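Local coordinates for protein DyP (Bjerkandera adusta, PDB 3VXJ) that probably acts as a heme b peroxidase of the dye-decolorizing family, and is captured here with bound 2,6-dimethoxyphenol, at residues E229-S243 against L405-F419. Residues are numbered along the deposited sequence; the frame is centred on the assembly and turned at random.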
loop_
_atom_site.group_PDB
_atom_site.type_symbol
_atom_site.label_atom_id
_atom_site.label_comp_id
_atom_site.label_asym_id
_atom_site.label_seq_id
_atom_site.Cartn_x
_atom_site.Cartn_y
_atom_site.Cartn_z
ATOM N N GLU A 229 4.794 -19.009 9.448
ATOM C CA GLU A 229 6.238 -18.812 9.540
ATOM C C GLU A 229 6.584 -17.566 10.366
ATOM O O GLU A 229 7.474 -17.606 11.207
ATOM C CB GLU A 229 6.856 -18.728 8.142
ATOM C CG GLU A 229 6.826 -20.041 7.347
ATOM C CD GLU A 229 5.514 -20.297 6.593
ATOM O OE1 GLU A 229 4.505 -19.567 6.761
ATOM O OE2 GLU A 229 5.489 -21.271 5.811
ATOM N N PHE A 230 5.876 -16.467 10.119
ATOM C CA PHE A 230 6.042 -15.243 10.900
ATOM C C PHE A 230 5.780 -15.503 12.383
ATOM O O PHE A 230 6.581 -15.135 13.249
ATOM C CB PHE A 230 5.095 -14.171 10.351
ATOM C CG PHE A 230 5.027 -12.920 11.185
ATOM C CD1 PHE A 230 6.008 -11.940 11.081
ATOM C CD2 PHE A 230 3.972 -12.716 12.065
ATOM C CE1 PHE A 230 5.929 -10.774 11.849
ATOM C CE2 PHE A 230 3.887 -11.557 12.828
ATOM C CZ PHE A 230 4.876 -10.593 12.732
ATOM N N ASN A 231 4.646 -16.137 12.670
ATOM C CA ASN A 231 4.265 -16.445 14.042
ATOM C C ASN A 231 5.325 -17.312 14.723
ATOM O O ASN A 231 5.774 -17.009 15.834
ATOM C CB ASN A 231 2.910 -17.160 14.052
ATOM C CG ASN A 231 2.385 -17.410 15.452
ATOM O OD1 ASN A 231 2.040 -16.471 16.169
ATOM N ND2 ASN A 231 2.305 -18.682 15.840
ATOM N N ALA A 232 5.746 -18.381 14.053
ATOM C CA ALA A 232 6.764 -19.278 14.599
ATOM C C ALA A 232 8.085 -18.558 14.839
ATOM O O ALA A 232 8.741 -18.802 15.856
ATOM C CB ALA A 232 6.957 -20.482 13.683
ATOM N N TYR A 233 8.465 -17.667 13.920
ATOM C CA TYR A 233 9.683 -16.882 14.079
ATOM C C TYR A 233 9.625 -16.003 15.329
ATOM O O TYR A 233 10.604 -15.913 16.067
ATOM C CB TYR A 233 9.965 -16.012 12.846
ATOM C CG TYR A 233 11.247 -15.223 12.989
ATOM C CD1 TYR A 233 12.482 -15.803 12.705
ATOM C CD2 TYR A 233 11.229 -13.903 13.440
ATOM C CE1 TYR A 233 13.668 -15.079 12.856
ATOM C CE2 TYR A 233 12.405 -13.180 13.595
ATOM C CZ TYR A 233 13.618 -13.767 13.301
ATOM O OH TYR A 233 14.776 -13.039 13.459
ATOM N N THR A 234 8.487 -15.352 15.567
ATOM C CA THR A 234 8.372 -14.480 16.740
ATOM C C THR A 234 8.367 -15.281 18.041
ATOM O O THR A 234 8.884 -14.815 19.050
ATOM C CB THR A 234 7.151 -13.527 16.693
ATOM O OG1 THR A 234 5.944 -14.286 16.768
ATOM C CG2 THR A 234 7.145 -12.651 15.425
ATOM N N LEU A 235 7.789 -16.479 18.019
ATOM C CA LEU A 235 7.846 -17.356 19.183
ATOM C C LEU A 235 9.270 -17.849 19.451
ATOM O O LEU A 235 9.722 -17.839 20.600
ATOM C CB LEU A 235 6.869 -18.524 19.026
ATOM C CG LEU A 235 5.395 -18.126 19.181
ATOM C CD1 LEU A 235 4.503 -19.187 18.572
ATOM C CD2 LEU A 235 5.058 -17.918 20.657
ATOM N N ALA A 236 9.983 -18.255 18.398
ATOM C CA ALA A 236 11.358 -18.751 18.532
ATOM C C ALA A 236 12.339 -17.677 18.994
ATOM O O ALA A 236 13.360 -17.981 19.619
ATOM C CB ALA A 236 11.828 -19.365 17.220
ATOM N N ASN A 237 12.020 -16.422 18.694
ATOM C CA ASN A 237 12.909 -15.297 18.979
ATOM C C ASN A 237 12.302 -14.303 19.963
ATOM O O ASN A 237 12.704 -13.136 20.033
ATOM C CB ASN A 237 13.328 -14.630 17.672
ATOM C CG ASN A 237 14.194 -15.536 16.835
ATOM O OD1 ASN A 237 15.395 -15.658 17.082
ATOM N ND2 ASN A 237 13.590 -16.202 15.862
ATOM N N ALA A 238 11.323 -14.786 20.722
ATOM C CA ALA A 238 10.577 -13.962 21.668
ATOM C C ALA A 238 11.519 -13.150 22.534
ATOM O O ALA A 238 12.525 -13.657 23.026
ATOM C CB ALA A 238 9.691 -14.837 22.537
ATOM N N ILE A 239 11.201 -11.877 22.714
ATOM C CA ILE A 239 12.036 -11.001 23.527
ATOM C C ILE A 239 11.861 -11.381 25.000
ATOM O O ILE A 239 10.731 -11.446 25.477
ATOM C CB ILE A 239 11.702 -9.522 23.247
ATOM C CG1 ILE A 239 12.082 -9.190 21.800
ATOM C CG2 ILE A 239 12.408 -8.604 24.235
ATOM C CD1 ILE A 239 11.593 -7.883 21.286
ATOM N N PRO A 240 12.970 -11.669 25.710
ATOM C CA PRO A 240 12.813 -12.168 27.087
ATOM C C PRO A 240 12.284 -11.142 28.088
ATOM O O PRO A 240 11.623 -11.530 29.039
ATOM C CB PRO A 240 14.232 -12.605 27.488
ATOM C CG PRO A 240 15.138 -11.966 26.545
ATOM C CD PRO A 240 14.377 -11.699 25.269
ATOM N N ALA A 241 12.579 -9.859 27.882
ATOM C CA ALA A 241 12.217 -8.807 28.835
ATOM C C ALA A 241 12.231 -7.459 28.140
ATOM O O ALA A 241 12.918 -7.274 27.136
ATOM C CB ALA A 241 13.192 -8.780 30.005
ATOM N N ASN A 242 11.478 -6.514 28.682
ATOM C CA ASN A 242 11.665 -5.138 28.283
ATOM C C ASN A 242 11.785 -4.284 29.532
ATOM O O ASN A 242 11.912 -4.831 30.629
ATOM C CB ASN A 242 10.603 -4.668 27.272
ATOM C CG ASN A 242 9.195 -4.656 27.826
ATOM O OD1 ASN A 242 8.966 -4.472 29.027
ATOM N ND2 ASN A 242 8.226 -4.808 26.927
ATOM N N SER A 243 11.755 -2.963 29.378
ATOM C CA SER A 243 11.982 -2.059 30.505
ATOM C C SER A 243 11.045 -2.321 31.674
ATOM O O SER A 243 11.432 -2.156 32.828
ATOM C CB SER A 243 11.841 -0.598 30.066
ATOM O OG SER A 243 12.794 -0.247 29.074
ATOM N N LEU A 405 16.056 -4.861 17.617
ATOM C CA LEU A 405 14.714 -5.366 17.931
ATOM C C LEU A 405 14.512 -5.654 19.420
ATOM O O LEU A 405 13.403 -5.517 19.929
ATOM C CB LEU A 405 14.361 -6.595 17.084
ATOM C CG LEU A 405 14.348 -6.453 15.556
ATOM C CD1 LEU A 405 13.822 -7.741 14.927
ATOM C CD2 LEU A 405 13.542 -5.241 15.082
ATOM N N ASP A 406 15.572 -6.058 20.108
ATOM C CA ASP A 406 15.515 -6.238 21.552
ATOM C C ASP A 406 15.960 -4.942 22.226
ATOM O O ASP A 406 17.141 -4.587 22.179
ATOM C CB ASP A 406 16.395 -7.417 21.988
ATOM C CG ASP A 406 16.260 -7.745 23.462
ATOM O OD1 ASP A 406 15.847 -6.865 24.236
ATOM O OD2 ASP A 406 16.585 -8.883 23.854
ATOM N N PRO A 407 15.017 -4.239 22.876
ATOM C CA PRO A 407 15.364 -2.944 23.463
ATOM C C PRO A 407 16.419 -3.019 24.565
ATOM O O PRO A 407 17.054 -2.011 24.859
ATOM C CB PRO A 407 14.031 -2.456 24.037
ATOM C CG PRO A 407 13.271 -3.724 24.354
ATOM C CD PRO A 407 13.642 -4.653 23.220
ATOM N N LEU A 408 16.601 -4.198 25.161
ATOM C CA LEU A 408 17.575 -4.369 26.246
ATOM C C LEU A 408 18.894 -4.945 25.740
ATOM O O LEU A 408 19.843 -5.087 26.506
ATOM C CB LEU A 408 17.003 -5.231 27.390
ATOM C CG LEU A 408 15.654 -4.800 27.991
ATOM C CD1 LEU A 408 15.295 -5.660 29.201
ATOM C CD2 LEU A 408 15.635 -3.313 28.364
ATOM N N ASN A 409 18.939 -5.278 24.451
ATOM C CA ASN A 409 20.161 -5.770 23.806
ATOM C C ASN A 409 20.209 -5.253 22.374
ATOM O O ASN A 409 20.070 -6.017 21.418
ATOM C CB ASN A 409 20.212 -7.308 23.803
ATOM C CG ASN A 409 20.146 -7.913 25.192
ATOM O OD1 ASN A 409 19.103 -8.424 25.610
ATOM N ND2 ASN A 409 21.257 -7.863 25.913
ATOM N N GLN A 410 20.386 -3.944 22.232
ATOM C CA GLN A 410 20.162 -3.285 20.940
ATOM C C GLN A 410 21.186 -3.635 19.873
ATOM O O GLN A 410 20.898 -3.559 18.680
ATOM C CB GLN A 410 20.047 -1.772 21.122
ATOM C CG GLN A 410 18.824 -1.410 21.964
ATOM C CD GLN A 410 18.679 0.080 22.241
ATOM O OE1 GLN A 410 19.174 0.932 21.491
ATOM N NE2 GLN A 410 17.970 0.399 23.315
ATOM N N ASN A 411 22.374 -4.047 20.306
ATOM C CA ASN A 411 23.393 -4.495 19.360
ATOM C C ASN A 411 23.163 -5.897 18.810
ATOM O O ASN A 411 23.848 -6.311 17.878
ATOM C CB ASN A 411 24.795 -4.376 19.954
ATOM C CG ASN A 411 25.401 -3.007 19.734
ATOM O OD1 ASN A 411 25.204 -2.377 18.686
ATOM N ND2 ASN A 411 26.155 -2.539 20.715
ATOM N N GLU A 412 22.209 -6.629 19.385
ATOM C CA GLU A 412 21.867 -7.944 18.871
ATOM C C GLU A 412 21.214 -7.792 17.503
ATOM O O GLU A 412 20.294 -6.992 17.321
ATOM C CB GLU A 412 20.937 -8.689 19.833
ATOM C CG GLU A 412 20.636 -10.126 19.407
ATOM C CD GLU A 412 19.557 -10.778 20.250
ATOM O OE1 GLU A 412 18.801 -10.054 20.927
ATOM O OE2 GLU A 412 19.457 -12.023 20.228
ATOM N N THR A 413 21.701 -8.560 16.539
ATOM C CA THR A 413 21.094 -8.554 15.215
ATOM C C THR A 413 20.198 -9.767 15.018
ATOM O O THR A 413 20.449 -10.853 15.549
ATOM C CB THR A 413 22.148 -8.482 14.093
ATOM O OG1 THR A 413 22.927 -9.673 14.099
ATOM C CG2 THR A 413 23.059 -7.274 14.280
ATOM N N PHE A 414 19.138 -9.552 14.254
ATOM C CA PHE A 414 18.210 -10.603 13.888
ATOM C C PHE A 414 18.297 -10.784 12.375
ATOM O O PHE A 414 18.207 -9.804 11.628
ATOM C CB PHE A 414 16.780 -10.213 14.303
ATOM C CG PHE A 414 16.555 -10.177 15.798
ATOM C CD1 PHE A 414 15.737 -11.124 16.412
ATOM C CD2 PHE A 414 17.135 -9.181 16.589
ATOM C CE1 PHE A 414 15.512 -11.094 17.786
ATOM C CE2 PHE A 414 16.929 -9.153 17.972
ATOM C CZ PHE A 414 16.112 -10.109 18.567
ATOM N N THR A 415 18.494 -12.018 11.924
ATOM C CA THR A 415 18.425 -12.322 10.497
ATOM C C THR A 415 17.064 -12.961 10.241
ATOM O O THR A 415 16.766 -14.060 10.709
ATOM C CB THR A 415 19.600 -13.200 10.024
ATOM O OG1 THR A 415 20.831 -12.499 10.252
ATOM C CG2 THR A 415 19.482 -13.508 8.531
ATOM N N VAL A 416 16.231 -12.238 9.508
ATOM C CA VAL A 416 14.804 -12.522 9.463
ATOM C C VAL A 416 14.455 -13.183 8.124
ATOM O O VAL A 416 14.741 -12.623 7.067
ATOM C CB VAL A 416 14.002 -11.215 9.668
ATOM C CG1 VAL A 416 12.507 -11.496 9.700
ATOM C CG2 VAL A 416 14.438 -10.513 10.960
ATOM N N PRO A 417 13.846 -14.385 8.158
ATOM C CA PRO A 417 13.360 -14.968 6.900
ATOM C C PRO A 417 12.366 -14.025 6.226
ATOM O O PRO A 417 11.651 -13.294 6.916
ATOM C CB PRO A 417 12.622 -16.232 7.358
ATOM C CG PRO A 417 13.194 -16.564 8.683
ATOM C CD PRO A 417 13.536 -15.242 9.315
ATOM N N LEU A 418 12.303 -14.043 4.897
ATOM C CA LEU A 418 11.319 -13.223 4.196
ATOM C C LEU A 418 9.929 -13.844 4.336
ATOM O O LEU A 418 9.712 -14.996 3.952
ATOM C CB LEU A 418 11.701 -13.048 2.724
ATOM C CG LEU A 418 10.895 -12.035 1.890
ATOM C CD1 LEU A 418 10.895 -10.613 2.458
ATOM C CD2 LEU A 418 11.385 -12.025 0.438
ATOM N N PHE A 419 8.995 -13.085 4.907
ATOM C CA PHE A 419 7.626 -13.559 5.113
ATOM C C PHE A 419 6.634 -12.943 4.125
ATOM O O PHE A 419 5.431 -13.245 4.169
ATOM C CB PHE A 419 7.153 -13.254 6.536
ATOM C CG PHE A 419 8.053 -13.779 7.611
ATOM C CD1 PHE A 419 8.274 -15.145 7.746
ATOM C CD2 PHE A 419 8.649 -12.910 8.508
ATOM C CE1 PHE A 419 9.107 -15.638 8.758
ATOM C CE2 PHE A 419 9.486 -13.392 9.525
ATOM C CZ PHE A 419 9.710 -14.751 9.643
HETATM O O HOH W 1 15.274 -8.533 26.575
#
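The aromatic part of the contact centres on Phe419, whose ring lies against the first turns of helix 227-236 and touches Glu229, Phe230 and Tyr233. Phe230 CA makes a CH-pi contact over the centre of one face, 3.8 Å from the Phe419 centroid, while the carbonyl O of Pro417 sits over the opposite face. The Phe230 ring turns its edge to Phe419 in an offset edge-to-face pair, planes at 86°, and itself stacks on Phe167. Tyr233 adds its CB, 3.5 Å from Phe419 CZ. Replacing Phe419 with an alanine would probably open a gap beneath the helix and leave the edge of Phe230 without the ring face it now meets.

Apolar packing continues along Tyr233. Its ring reaches the 414-417 chain because chi1 (-178°) turns CG away from the backbone N: CE1 touches Pro417 CD at 3.5 Å, and OH meets the Phe414 ring at its edge, in plane, and also touches Val416 CG2. Farther on, Leu408 CD1 packs on Ala241 CB at 3.8 Å, and Ile239 lays CG2 beside the Asp406 carboxylate and brings CD1 to 3.3 Å from Leu405 O.

Polar linkage is indirect. One water bridges Ala241 O (2.7 Å) and Asp406 OD1 (2.9 Å); that carboxylate oxygen also accepts from Leu408 N, closing an Asx turn. Asn237, just past the helix, bonds through ND2 to Tyr233 O, which leaves ND2 above the rim of one face of the Tyr233 ring.

The helix that follows strand 216-225 is thus joined to the chain leading into the neighbouring strand 420-430 of the same antiparallel sheet; at the Phe230 end, that side chain is about 9 Å from the side chain of the axial heme ligand His308. The contact illustrates how ring and aliphatic packing can join a helix to a segment distant in sequence, the polar link at the outer loops passing through a water.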